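Local coordinates for protein Plm1 (Streptomyces sp. HK803, PDB 4HXY) that probably uses NADPH to reduce the beta-keto group of the growing polyketide chain in the first module of phoslactomycin biosynthesis, at residues C87-V93 against A107-W111. Coordinates in Å, arbitrary orientation, origin at the centre of the assembly. Residue numbers count along the deposited sequence, not the author numbering.
Sequences CVTSRAV and AAGVW
Extended residues C87-S90 run nearly antiparallel to the helical turn A107-W111, with segment axes 148° apart and 8.5 Å at closest approach. After the strand, R91 takes a left-handed backbone (phi/psi 66/21) that turns the chain sharply, so that A92 comes beside the A107-A108 end, with the CA atoms of A92 and A108 4.3 Å apart. A107 sits under this bend: its CB lies 3.5 Å from S90 O and 3.8 Å from A92 CB. A108 CB lies 3.6 Å from A92 O. V110 (chi1 t) faces the strand, its CG1 3.6 Å from both C87 SG and T89 CG2. W111 (chi1 -79°, chi2 61°) donates from NE1 to T89 OG1 (2.9 Å, 167°), while V93 CG1 lies over one ring face in a CH-pi contact, 3.6 Å from the six-membered-ring centroid. C87 and T89 thus pack on V110 and W111, and small A92, A107 and A108 let the loop approach closely. The contact belongs to a beta-alpha-beta crossover: strand 85-90, helix 105-120, strand 125-131. D130 of that last strand hydrogen-bonds T89 OG1 and A92 N; strand 85-90 lies between parallel strands 59-63 and 125-131, and W12 of strand 6-14 touches V93 and W111.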
loop_
_atom_site.group_PDB
_atom_site.type_symbol
_atom_site.label_atom_id
_atom_site.label_comp_id
_atom_site.label_asym_id
_atom_site.label_seq_id
_atom_site.Cartn_x
_atom_site.Cartn_y
_atom_site.Cartn_z
ATOM N N CYS A 87 -7.996 13.318 -9.043
ATOM C CA CYS A 87 -7.307 12.262 -9.776
ATOM C C CYS A 87 -8.250 11.090 -10.003
ATOM O O CYS A 87 -8.798 10.545 -9.033
ATOM C CB CYS A 87 -6.066 11.818 -9.007
ATOM S SG CYS A 87 -5.131 10.521 -9.856
ATOM N N VAL A 88 -8.438 10.707 -11.268
ATOM C CA VAL A 88 -9.267 9.536 -11.599
ATOM C C VAL A 88 -8.410 8.335 -12.015
ATOM O O VAL A 88 -7.419 8.474 -12.725
ATOM C CB VAL A 88 -10.319 9.810 -12.697
ATOM C CG1 VAL A 88 -11.408 10.707 -12.162
ATOM C CG2 VAL A 88 -9.670 10.406 -13.965
ATOM N N THR A 89 -8.802 7.175 -11.520
ATOM C CA THR A 89 -8.135 5.915 -11.772
ATOM C C THR A 89 -9.199 4.904 -12.197
ATOM O O THR A 89 -10.383 5.224 -12.214
ATOM C CB THR A 89 -7.473 5.385 -10.502
ATOM O OG1 THR A 89 -8.456 5.222 -9.461
ATOM C CG2 THR A 89 -6.411 6.362 -10.027
ATOM N N SER A 90 -8.750 3.718 -12.585
ATOM C CA SER A 90 -9.608 2.548 -12.773
ATOM C C SER A 90 -8.883 1.298 -12.257
ATOM O O SER A 90 -7.648 1.196 -12.338
ATOM C CB SER A 90 -10.000 2.389 -14.255
ATOM O OG SER A 90 -8.853 2.090 -15.011
ATOM N N ARG A 91 -9.652 0.389 -11.658
ATOM C CA ARG A 91 -9.158 -0.875 -11.109
ATOM C C ARG A 91 -8.211 -0.664 -9.908
ATOM O O ARG A 91 -7.471 -1.558 -9.568
ATOM C CB ARG A 91 -8.459 -1.733 -12.196
ATOM C CG ARG A 91 -9.348 -2.137 -13.397
ATOM C CD ARG A 91 -8.521 -2.721 -14.556
ATOM N NE ARG A 91 -7.776 -3.911 -14.161
ATOM C CZ ARG A 91 -6.607 -4.310 -14.667
ATOM N NH1 ARG A 91 -5.986 -3.615 -15.616
ATOM N NH2 ARG A 91 -6.041 -5.421 -14.198
ATOM N N ALA A 92 -8.287 0.498 -9.253
ATOM C CA ALA A 92 -7.311 0.863 -8.218
ATOM C C ALA A 92 -7.722 0.372 -6.819
ATOM O O ALA A 92 -6.867 0.198 -5.948
ATOM C CB ALA A 92 -7.061 2.373 -8.223
ATOM N N VAL A 93 -9.017 0.138 -6.636
ATOM C CA VAL A 93 -9.621 -0.246 -5.354
ATOM C C VAL A 93 -10.651 -1.357 -5.552
ATOM O O VAL A 93 -11.237 -1.502 -6.643
ATOM C CB VAL A 93 -10.286 0.980 -4.639
ATOM C CG1 VAL A 93 -9.250 2.068 -4.350
ATOM C CG2 VAL A 93 -11.434 1.575 -5.451
ATOM N N ALA A 107 -2.146 0.850 -10.466
ATOM C CA ALA A 107 -3.172 1.851 -10.225
ATOM C C ALA A 107 -3.384 2.099 -8.739
ATOM O O ALA A 107 -3.661 3.233 -8.309
ATOM C CB ALA A 107 -4.498 1.447 -10.866
ATOM N N ALA A 108 -3.301 1.029 -7.949
ATOM C CA ALA A 108 -3.416 1.142 -6.489
ATOM C C ALA A 108 -2.371 2.091 -5.885
ATOM O O ALA A 108 -2.651 2.799 -4.910
ATOM C CB ALA A 108 -3.341 -0.265 -5.826
ATOM N N GLY A 109 -1.180 2.123 -6.469
ATOM C CA GLY A 109 -0.125 3.037 -6.034
ATOM C C GLY A 109 -0.498 4.508 -6.133
ATOM O O GLY A 109 -0.045 5.334 -5.344
ATOM N N VAL A 110 -1.329 4.831 -7.116
ATOM C CA VAL A 110 -1.855 6.186 -7.281
ATOM C C VAL A 110 -2.571 6.624 -6.003
ATOM O O VAL A 110 -2.426 7.765 -5.547
ATOM C CB VAL A 110 -2.840 6.267 -8.442
ATOM C CG1 VAL A 110 -3.416 7.649 -8.525
ATOM C CG2 VAL A 110 -2.145 5.957 -9.817
ATOM N N TRP A 111 -3.373 5.718 -5.440
ATOM C CA TRP A 111 -4.132 6.011 -4.217
ATOM C C TRP A 111 -3.208 6.168 -3.003
ATOM O O TRP A 111 -3.427 7.033 -2.144
ATOM C CB TRP A 111 -5.198 4.929 -3.976
ATOM C CG TRP A 111 -6.377 5.153 -4.831
ATOM C CD1 TRP A 111 -6.409 5.177 -6.198
ATOM C CD2 TRP A 111 -7.704 5.444 -4.399
ATOM N NE1 TRP A 111 -7.663 5.449 -6.637
ATOM C CE2 TRP A 111 -8.490 5.602 -5.555
ATOM C CE3 TRP A 111 -8.324 5.531 -3.143
ATOM C CZ2 TRP A 111 -9.841 5.877 -5.500
ATOM C CZ3 TRP A 111 -9.672 5.827 -3.110
ATOM C CH2 TRP A 111 -10.417 5.948 -4.271
#